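Long-range contacts in phosphatidylinositol-specific phospholipase C1 (Streptomyces antibioticus, PDB 3H4X), which belongs to the phosphatidylinositol-specific phospholipase C family of enzymes, folding as a single chain around a closed eight-stranded alpha/beta barrel: residues G35-Y40 against L58-L63; P123-I128 against L190-P195; E172-G177 against R279-I284. All coordinates share one frame; numbering follows the deposited sequence.

Overall arrangement
Contacts 1 and 2 join neighbouring parallel strands of one closed barrel: 31-36 with 58-64, and 124-130 with 189-195. Strands 58-64 and 124-130 are themselves paired, so the two contacts run on into each other, centres about 9 Å apart. Contact 3 lies further out, its centre about 16 Å from that of contact 2 and about 23 Å from that of contact 1; there helix 170-177 meets the approach to strand 282-286 of the same barrel. Contact 1 closes before contact 2 opens, whereas the segments of contacts 2 and 3 alternate, so helix 170-177, which lies in the chain between the two strands of contact 2, packs against the turn before a much later barrel strand.

Contact 1 of 3, residues G35-Y40 against L58-L63; sequences GVHNAY and LLELDL. With EOH (ethanol), chain T.
Gly35 opens the pairing with Leu58 and, having no side chain, lets Leu58 CB rest directly on its CA at 3.7 Å. Val36 then fixes the parallel register with both its polar backbone atoms: its N reaches Leu58 O at 2.9 Å, and its O receives Glu60 N over a longer 3.2 Å. At His37 the chain leaves the strand, but its side chain turns back toward Glu60. The detailed geometry of this pair is doubtful, as the imidazole is probably turned over and Glu60 has two conformers. In the conformer modelled here the Glu60 chain is extended, and OE2 accepts a weak hydrogen bond from the ethanol oxygen. These residues belong to the first beta-alpha-beta unit of the barrel, in which helix 48-52 carries the chain from strand 31-36 to strand 58-64. Glu60 points inward, while Leu59 and Leu61 face the helix. Asn38 marks the turn beyond the strand, and Ala39 brings the backbone back to the neighbour: its N is bonded to Glu60 O at 2.9 Å, and its CB packs on Leu59 CD2 at 3.8 Å. In Tyr40, CG is wedged between the backbone N and the carbonyl carbon (chi1 60°), which lays the ring alongside strand 58-64 with Glu60 O at its edge. Tyr40 CB touches Leu61 CD2 at 3.8 Å, and at the far end of the ring Tyr40 OH donates to Asp62 OD2 over 2.6 Å, reaching the carboxylate from its anti side, 29° out of plane.

Contact 2 of 3, residues P123-I128 against L190-P195; sequences PILLKI and LFELIP. With EOH (ethanol), chain T.
Leu126 and Phe191 sit side by side at the middle of this strand pair, and the backbone around them carries the first shell of bonds. Five N-H...O bonds cross between the strands in the regular parallel pattern, among them Leu126 N to Leu190 O at 2.8 Å and Ile128 N to Glu192 O at 2.7 Å. Next come the side chains, sorted by face. On one, Leu126 CB lies 3.7 Å from Phe191 CD1 and Leu126 CD2 lies over one face of the ring, toward its rim, while Ile128 CG1 comes to the ring edge. Further along, Ile128 CB meets Leu193 CD2 at 3.9 Å. On the other, Lys127 and Glu192 run parallel; with CG of Lys127 opposite the backbone N (chi1 171°) and the chain extended beyond it, the lysine methylenes slide past the carboxylate, and Glu192 OE1 approaches Lys127 CG at 3.4 Å. Lys127 CE passes Ile194 CD1, and NZ beyond it donates to the ethanol oxygen at 2.8 Å. Outside this shell, helix 104-117 covers Leu126 and Phe191 through Met111. Lys127 NZ and Glu192 OE2 stay 4.8 Å apart, so they are not in direct contact. Hydrocarbon thus seals the strands against the helix, whereas the inner face starts apolar, with Leu125 CD1 on Leu190 CB, and becomes charged at Lys127 and Glu192. There Glu192 OE1 lies buried against lysine methylenes with no hydrogen-bond partner in the model, and Lys127 NZ forms a salt bridge with Asp260, which also closely approaches Glu192 OE2.

Contact 3 of 3, residues E172-G177 against R279-I284; sequences EAVRAG and RHYLLI
Arg175 and Arg279 stack guanidinium on guanidinium in a partly buried contact between helix 170-177 and the turn leading into strand 282-286, at the N-terminal end of that barrel strand. The two groups lie with centres 3.8 Å apart and planes 29° from parallel. A bend at chi3 (61°) turns the Arg175 guanidinium over its partner. Water 1 accepts from Arg175 NH1 at 3.0 Å and, weakly, from Arg279 NH1. Arg279 NH1 also donates to Tyr281 OH, 3.1 Å away and in the guanidinium plane. That hydroxyl is bonded to Asp171 as well, next to the helical segment, and to Arg244. The shared water and the hydroxyl tied to Asp171 probably ease the repulsion between the like charges. Beneath the arginines, Val174 CG1 presses on the edge of the Tyr281 ring, 3.6 Å from CE1, while Arg279 CB sits over the centre of one ring face. His280 turns a ring edge to the helix: its CD2 lies 3.3 Å from Val174 O, and water 2 spans the remaining gap, 2.9 Å from Arg175 O and 2.8 Å from His280 NE2. The positive phi of His280 (68°), the first residue to leave helical backbone angles, belongs to a Schellman motif following helix 274-278, a helix-to-strand turn of the kind by which an alpha/beta barrel brings its chain back to the sheet.

Contact 1 of 3, residues G35-Y40 against L58-L63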
loop_
_atom_site.group_PDB
_atom_site.type_symbol
_atom_site.label_atom_id
_atom_site.label_comp_id
_atom_site.label_asym_id
_atom_site.label_seq_id
_atom_site.Cartn_x
_atom_site.Cartn_y
_atom_site.Cartn_z
ATOM N N GLY A 35 -0.479 3.836 -9.354
ATOM C CA GLY A 35 -1.164 2.707 -8.746
ATOM C C GLY A 35 -2.556 2.482 -9.292
ATOM O O GLY A 35 -3.153 3.372 -9.909
ATOM N N VAL A 36 -3.067 1.279 -9.056
ATOM C CA VAL A 36 -4.423 0.916 -9.434
ATOM C C VAL A 36 -5.221 0.558 -8.193
ATOM O O VAL A 36 -4.854 -0.343 -7.437
ATOM C CB VAL A 36 -4.453 -0.286 -10.395
ATOM C CG1 VAL A 36 -5.887 -0.667 -10.719
ATOM C CG2 VAL A 36 -3.684 0.027 -11.659
ATOM N N HIS A 37 -6.321 1.270 -7.992
ATOM C CA HIS A 37 -7.217 1.006 -6.879
ATOM C C HIS A 37 -7.998 -0.287 -7.125
ATOM O O HIS A 37 -8.349 -0.599 -8.261
ATOM C CB HIS A 37 -8.176 2.187 -6.710
ATOM C CG HIS A 37 -8.978 2.137 -5.448
ATOM N ND1 HIS A 37 -10.340 1.932 -5.434
ATOM C CD2 HIS A 37 -8.601 2.252 -4.153
ATOM C CE1 HIS A 37 -10.770 1.933 -4.184
ATOM N NE2 HIS A 37 -9.733 2.122 -3.387
ATOM N N ASN A 38 -8.262 -1.041 -6.063
ATOM C CA ASN A 38 -9.057 -2.269 -6.171
ATOM C C ASN A 38 -8.575 -3.214 -7.273
ATOM O O ASN A 38 -9.351 -3.632 -8.137
ATOM C CB ASN A 38 -10.536 -1.933 -6.386
ATOM C CG ASN A 38 -11.242 -1.559 -5.104
ATOM O OD1 ASN A 38 -10.611 -1.286 -4.085
ATOM N ND2 ASN A 38 -12.568 -1.554 -5.149
ATOM N N ALA A 39 -7.292 -3.562 -7.215
ATOM C CA ALA A 39 -6.632 -4.342 -8.260
ATOM C C ALA A 39 -7.029 -5.819 -8.251
ATOM O O ALA A 39 -6.689 -6.565 -9.170
ATOM C CB ALA A 39 -5.125 -4.201 -8.130
ATOM N N TYR A 40 -7.751 -6.225 -7.212
ATOM C CA TYR A 40 -8.193 -7.608 -7.046
ATOM C C TYR A 40 -9.537 -7.842 -7.733
ATOM O O TYR A 40 -10.068 -8.951 -7.702
ATOM C CB TYR A 40 -8.342 -7.921 -5.553
ATOM C CG TYR A 40 -9.358 -7.013 -4.906
ATOM C CD1 TYR A 40 -10.699 -7.359 -4.877
ATOM C CD2 TYR A 40 -8.987 -5.783 -4.386
ATOM C CE1 TYR A 40 -11.642 -6.521 -4.319
ATOM C CE2 TYR A 40 -9.919 -4.931 -3.824
ATOM C CZ TYR A 40 -11.252 -5.309 -3.794
ATOM O OH TYR A 40 -12.219 -4.491 -3.252
ATOM N N LEU A 58 1.790 0.276 -7.566
ATOM C CA LEU A 58 0.979 0.113 -6.372
ATOM C C LEU A 58 -0.295 -0.615 -6.768
ATOM O O LEU A 58 -0.933 -0.258 -7.756
ATOM C CB LEU A 58 0.665 1.483 -5.752
ATOM C CG LEU A 58 -0.218 1.553 -4.499
ATOM C CD1 LEU A 58 -0.020 2.885 -3.798
ATOM C CD2 LEU A 58 -1.687 1.340 -4.811
ATOM N N LEU A 59 -0.628 -1.661 -6.021
ATOM C CA LEU A 59 -1.850 -2.422 -6.238
ATOM C C LEU A 59 -2.603 -2.436 -4.930
ATOM O O LEU A 59 -2.040 -2.778 -3.889
ATOM C CB LEU A 59 -1.528 -3.855 -6.660
ATOM C CG LEU A 59 -0.729 -4.005 -7.954
ATOM C CD1 LEU A 59 -0.338 -5.457 -8.153
ATOM C CD2 LEU A 59 -1.502 -3.480 -9.154
ATOM N N GLU A 60 -3.879 -2.073 -4.970
ATOM C CA GLU A 60 -4.648 -1.954 -3.744
ATOM C C GLU A 60 -5.579 -3.142 -3.529
ATOM O O GLU A 60 -6.221 -3.626 -4.468
ATOM C CB GLU A 60 -5.414 -0.642 -3.753
ATOM C CG GLU A 60 -6.099 -0.306 -2.452
ATOM C CD GLU A 60 -6.809 1.023 -2.530
ATOM O OE1 GLU A 60 -6.733 1.673 -3.596
ATOM O OE2 GLU A 60 -7.441 1.418 -1.532
ATOM N N LEU A 61 -5.629 -3.595 -2.278
ATOM C CA LEU A 61 -6.423 -4.744 -1.847
ATOM C C LEU A 61 -7.299 -4.359 -0.667
ATOM O O LEU A 61 -6.843 -3.660 0.242
ATOM C CB LEU A 61 -5.505 -5.870 -1.372
ATOM C CG LEU A 61 -4.491 -6.452 -2.346
ATOM C CD1 LEU A 61 -3.666 -7.533 -1.673
ATOM C CD2 LEU A 61 -5.201 -7.003 -3.565
ATOM N N ASP A 62 -8.540 -4.843 -0.668
ATOM C CA ASP A 62 -9.467 -4.657 0.450
ATOM C C ASP A 62 -9.592 -5.964 1.228
ATOM O O ASP A 62 -9.994 -6.984 0.660
ATOM C CB ASP A 62 -10.849 -4.239 -0.060
ATOM C CG ASP A 62 -10.859 -2.849 -0.669
ATOM O OD1 ASP A 62 -10.078 -1.983 -0.222
ATOM O OD2 ASP A 62 -11.661 -2.613 -1.592
ATOM N N LEU A 63 -9.241 -5.932 2.513
ATOM C CA LEU A 63 -9.282 -7.115 3.371
ATOM C C LEU A 63 -10.284 -6.953 4.494
ATOM O O LEU A 63 -10.502 -5.853 5.003
ATOM C CB LEU A 63 -7.919 -7.389 4.003
ATOM C CG LEU A 63 -6.764 -7.747 3.079
ATOM C CD1 LEU A 63 -5.560 -8.164 3.912
ATOM C CD2 LEU A 63 -7.152 -8.840 2.091
HETATM C C1 EOH T . -7.793 5.392 0.247
HETATM C C2 EOH T . -9.187 5.880 0.634
HETATM O O EOH T . -7.797 4.562 -0.896
#

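Contact 2 of 3, residues P123-I128 against L190-P195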
loop_
_atom_site.group_PDB
_atom_site.type_symbol
_atom_site.label_atom_id
_atom_site.label_comp_id
_atom_site.label_asym_id
_atom_site.label_seq_id
_atom_site.Cartn_x
_atom_site.Cartn_y
_atom_site.Cartn_z
ATOM N N PRO A 123 9.920 -3.015 -7.840
ATOM C CA PRO A 123 9.318 -3.072 -6.509
ATOM C C PRO A 123 7.828 -2.760 -6.601
ATOM O O PRO A 123 7.423 -1.869 -7.352
ATOM C CB PRO A 123 10.056 -1.975 -5.739
ATOM C CG PRO A 123 10.540 -1.033 -6.797
ATOM C CD PRO A 123 10.854 -1.885 -7.991
ATOM N N ILE A 124 7.018 -3.490 -5.843
ATOM C CA ILE A 124 5.575 -3.310 -5.882
ATOM C C ILE A 124 5.059 -3.071 -4.474
ATOM O O ILE A 124 5.375 -3.819 -3.549
ATOM C CB ILE A 124 4.865 -4.523 -6.518
ATOM C CG1 ILE A 124 5.250 -4.632 -7.999
ATOM C CG2 ILE A 124 3.355 -4.413 -6.349
ATOM C CD1 ILE A 124 4.791 -5.908 -8.667
ATOM N N LEU A 125 4.272 -2.011 -4.321
ATOM C CA LEU A 125 3.625 -1.704 -3.057
ATOM C C LEU A 125 2.214 -2.262 -3.078
ATOM O O LEU A 125 1.416 -1.924 -3.960
ATOM C CB LEU A 125 3.587 -0.190 -2.836
ATOM C CG LEU A 125 2.871 0.298 -1.572
ATOM C CD1 LEU A 125 3.501 -0.285 -0.311
ATOM C CD2 LEU A 125 2.849 1.822 -1.504
ATOM N N LEU A 126 1.923 -3.138 -2.123
ATOM C CA LEU A 126 0.565 -3.617 -1.909
ATOM C C LEU A 126 -0.073 -2.738 -0.858
ATOM O O LEU A 126 0.322 -2.765 0.316
ATOM C CB LEU A 126 0.556 -5.057 -1.408
ATOM C CG LEU A 126 0.992 -6.127 -2.398
ATOM C CD1 LEU A 126 0.371 -5.881 -3.760
ATOM C CD2 LEU A 126 2.504 -6.134 -2.489
ATOM N N LYS A 127 -1.042 -1.941 -1.280
ATOM C CA LYS A 127 -1.767 -1.103 -0.359
ATOM C C LYS A 127 -2.959 -1.887 0.139
ATOM O O LYS A 127 -3.800 -2.322 -0.646
ATOM C CB LYS A 127 -2.228 0.171 -1.048
ATOM C CG LYS A 127 -3.171 1.004 -0.210
ATOM C CD LYS A 127 -3.547 2.279 -0.920
ATOM C CE LYS A 127 -4.730 2.943 -0.251
ATOM N NZ LYS A 127 -5.027 4.269 -0.858
ATOM N N ILE A 128 -3.019 -2.068 1.450
ATOM C CA ILE A 128 -4.067 -2.854 2.057
ATOM C C ILE A 128 -4.985 -1.941 2.847
ATOM O O ILE A 128 -4.551 -1.293 3.807
ATOM C CB ILE A 128 -3.474 -3.880 3.029
ATOM C CG1 ILE A 128 -2.357 -4.687 2.355
ATOM C CG2 ILE A 128 -4.578 -4.731 3.647
ATOM C CD1 ILE A 128 -2.799 -5.496 1.182
ATOM N N LEU A 190 6.482 -4.328 -0.891
ATOM C CA LEU A 190 6.262 -3.552 0.311
ATOM C C LEU A 190 4.767 -3.545 0.579
ATOM O O LEU A 190 3.966 -3.750 -0.337
ATOM C CB LEU A 190 6.791 -2.126 0.144
ATOM C CG LEU A 190 8.302 -2.009 -0.103
ATOM C CD1 LEU A 190 8.645 -2.144 -1.584
ATOM C CD2 LEU A 190 8.844 -0.699 0.437
ATOM N N PHE A 191 4.394 -3.314 1.832
ATOM C CA PHE A 191 2.992 -3.259 2.211
ATOM C C PHE A 191 2.690 -1.957 2.932
ATOM O O PHE A 191 3.469 -1.517 3.780
ATOM C CB PHE A 191 2.631 -4.435 3.125
ATOM C CG PHE A 191 2.613 -5.759 2.427
ATOM C CD1 PHE A 191 1.428 -6.278 1.937
ATOM C CD2 PHE A 191 3.778 -6.485 2.255
ATOM C CE1 PHE A 191 1.403 -7.489 1.280
ATOM C CE2 PHE A 191 3.757 -7.700 1.599
ATOM C CZ PHE A 191 2.566 -8.202 1.114
ATOM N N GLU A 192 1.557 -1.356 2.587
ATOM C CA GLU A 192 1.015 -0.177 3.261
ATOM C C GLU A 192 -0.332 -0.563 3.861
ATOM O O GLU A 192 -1.115 -1.256 3.215
ATOM C CB GLU A 192 0.801 0.955 2.247
ATOM C CG GLU A 192 0.030 2.152 2.801
ATOM C CD GLU A 192 -0.582 3.048 1.727
ATOM O OE1 GLU A 192 -0.421 2.777 0.514
ATOM O OE2 GLU A 192 -1.246 4.036 2.115
ATOM N N LEU A 193 -0.602 -0.133 5.089
ATOM C CA LEU A 193 -1.904 -0.361 5.712
ATOM C C LEU A 193 -2.641 0.953 5.931
ATOM O O LEU A 193 -2.060 1.908 6.450
ATOM C CB LEU A 193 -1.721 -1.030 7.077
ATOM C CG LEU A 193 -1.408 -2.523 7.080
ATOM C CD1 LEU A 193 -0.797 -2.957 8.404
ATOM C CD2 LEU A 193 -2.670 -3.328 6.791
ATOM N N ILE A 194 -3.917 1.004 5.552
ATOM C CA ILE A 194 -4.792 2.099 5.974
ATOM C C ILE A 194 -6.040 1.551 6.647
ATOM O O ILE A 194 -6.446 0.411 6.392
ATOM C CB ILE A 194 -5.218 3.041 4.814
ATOM C CG1 ILE A 194 -6.002 2.288 3.734
ATOM C CG2 ILE A 194 -4.017 3.773 4.237
ATOM C CD1 ILE A 194 -6.824 3.207 2.840
ATOM N N PRO A 195 -6.652 2.361 7.525
ATOM C CA PRO A 195 -7.924 1.980 8.120
ATOM C C PRO A 195 -9.014 1.942 7.058
ATOM O O PRO A 195 -8.899 2.593 6.013
ATOM C CB PRO A 195 -8.205 3.105 9.128
ATOM C CG PRO A 195 -6.909 3.798 9.330
ATOM C CD PRO A 195 -6.181 3.663 8.023
HETATM C C1 EOH T . -7.793 5.392 0.247
HETATM C C2 EOH T . -9.187 5.880 0.634
HETATM O O EOH T . -7.797 4.562 -0.896
#

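Contact 3 of 3, residues E172-G177 against R279-I284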
loop_
_atom_site.group_PDB
_atom_site.type_symbol
_atom_site.label_atom_id
_atom_site.label_comp_id
_atom_site.label_asym_id
_atom_site.label_seq_id
_atom_site.Cartn_x
_atom_site.Cartn_y
_atom_site.Cartn_z
ATOM N N GLU A 172 13.109 8.342 12.309
ATOM C CA GLU A 172 14.497 8.751 12.449
ATOM C C GLU A 172 15.303 8.236 11.262
ATOM O O GLU A 172 16.085 8.971 10.659
ATOM C CB GLU A 172 15.081 8.218 13.758
ATOM C CG GLU A 172 16.557 8.522 13.963
ATOM C CD GLU A 172 17.128 7.817 15.181
ATOM O OE1 GLU A 172 16.747 8.181 16.313
ATOM O OE2 GLU A 172 17.965 6.903 15.004
ATOM N N ALA A 173 15.107 6.965 10.928
ATOM C CA ALA A 173 15.837 6.347 9.836
ATOM C C ALA A 173 15.552 7.027 8.501
ATOM O O ALA A 173 16.468 7.335 7.738
ATOM C CB ALA A 173 15.504 4.870 9.755
ATOM N N VAL A 174 14.278 7.258 8.210
ATOM C CA VAL A 174 13.913 7.745 6.891
ATOM C C VAL A 174 14.355 9.198 6.680
ATOM O O VAL A 174 14.832 9.564 5.604
ATOM C CB VAL A 174 12.404 7.537 6.610
ATOM C CG1 VAL A 174 11.568 8.667 7.194
ATOM C CG2 VAL A 174 12.155 7.363 5.112
ATOM N N ARG A 175 14.212 10.022 7.712
ATOM C CA ARG A 175 14.635 11.414 7.611
ATOM C C ARG A 175 16.137 11.537 7.405
ATOM O O ARG A 175 16.597 12.366 6.621
ATOM C CB ARG A 175 14.215 12.206 8.850
ATOM C CG ARG A 175 12.729 12.493 8.911
ATOM C CD ARG A 175 12.380 13.370 10.100
ATOM N NE ARG A 175 13.049 14.665 10.029
ATOM C CZ ARG A 175 13.007 15.586 10.987
ATOM N NH1 ARG A 175 12.321 15.358 12.099
ATOM N NH2 ARG A 175 13.651 16.736 10.832
ATOM N N ALA A 176 16.894 10.703 8.110
ATOM C CA ALA A 176 18.350 10.789 8.095
ATOM C C ALA A 176 18.967 10.216 6.824
ATOM O O ALA A 176 19.909 10.788 6.271
ATOM C CB ALA A 176 18.924 10.091 9.313
ATOM N N GLY A 177 18.446 9.080 6.372
ATOM C CA GLY A 177 19.090 8.320 5.312
ATOM C C GLY A 177 18.229 7.985 4.113
ATOM O O GLY A 177 18.741 7.494 3.117
ATOM N N ARG A 279 11.368 15.218 3.850
ATOM C CA ARG A 279 11.593 14.232 4.903
ATOM C C ARG A 279 11.662 12.794 4.392
ATOM O O ARG A 279 11.869 11.863 5.175
ATOM C CB ARG A 279 10.517 14.376 5.981
ATOM C CG ARG A 279 10.705 15.617 6.844
ATOM C CD ARG A 279 9.434 16.034 7.565
ATOM N NE ARG A 279 9.696 17.102 8.527
ATOM C CZ ARG A 279 9.690 16.941 9.848
ATOM N NH1 ARG A 279 9.419 15.755 10.378
ATOM N NH2 ARG A 279 9.943 17.972 10.645
ATOM N N HIS A 280 11.496 12.626 3.083
ATOM C CA HIS A 280 11.556 11.314 2.432
ATOM C C HIS A 280 10.391 10.397 2.802
ATOM O O HIS A 280 10.497 9.171 2.704
ATOM C CB HIS A 280 12.896 10.625 2.699
ATOM C CG HIS A 280 14.078 11.515 2.477
ATOM N ND1 HIS A 280 14.271 12.216 1.306
ATOM C CD2 HIS A 280 15.117 11.834 3.283
ATOM C CE1 HIS A 280 15.384 12.921 1.397
ATOM N NE2 HIS A 280 15.916 12.709 2.588
ATOM N N TYR A 281 9.276 10.987 3.220
ATOM C CA TYR A 281 8.076 10.208 3.496
ATOM C C TYR A 281 7.400 9.823 2.191
ATOM O O TYR A 281 7.465 10.558 1.208
ATOM C CB TYR A 281 7.086 11.011 4.337
ATOM C CG TYR A 281 7.607 11.497 5.671
ATOM C CD1 TYR A 281 8.558 10.778 6.384
ATOM C CD2 TYR A 281 7.110 12.662 6.234
ATOM C CE1 TYR A 281 9.018 11.225 7.618
ATOM C CE2 TYR A 281 7.554 13.117 7.457
ATOM C CZ TYR A 281 8.503 12.399 8.145
ATOM O OH TYR A 281 8.930 12.888 9.359
ATOM N N LEU A 282 6.730 8.676 2.183
ATOM C CA LEU A 282 5.954 8.279 1.016
ATOM C C LEU A 282 4.589 8.941 1.059
ATOM O O LEU A 282 3.914 8.915 2.087
ATOM C CB LEU A 282 5.807 6.762 0.935
ATOM C CG LEU A 282 7.121 5.982 0.878
ATOM C CD1 LEU A 282 6.847 4.495 0.715
ATOM C CD2 LEU A 282 8.030 6.486 -0.237
ATOM N N LEU A 283 4.191 9.534 -0.060
ATOM C CA LEU A 283 2.928 10.251 -0.155
ATOM C C LEU A 283 2.075 9.634 -1.259
ATOM O O LEU A 283 2.383 9.758 -2.444
ATOM C CB LEU A 283 3.187 11.734 -0.440
ATOM C CG LEU A 283 1.975 12.668 -0.477
ATOM C CD1 LEU A 283 1.171 12.584 0.810
ATOM C CD2 LEU A 283 2.408 14.096 -0.743
ATOM N N ILE A 284 1.012 8.939 -0.865
ATOM C CA ILE A 284 0.089 8.329 -1.818
ATOM C C ILE A 284 -1.080 9.278 -2.046
ATOM O O ILE A 284 -1.773 9.649 -1.093
ATOM C CB ILE A 284 -0.467 6.969 -1.312
ATOM C CG1 ILE A 284 0.617 5.890 -1.256
ATOM C CG2 ILE A 284 -1.587 6.483 -2.220
ATOM C CD1 ILE A 284 1.684 6.111 -0.222
HETATM O O HOH W 1 9.736 13.830 12.466
HETATM O O HOH W 2 18.173 12.665 4.194
#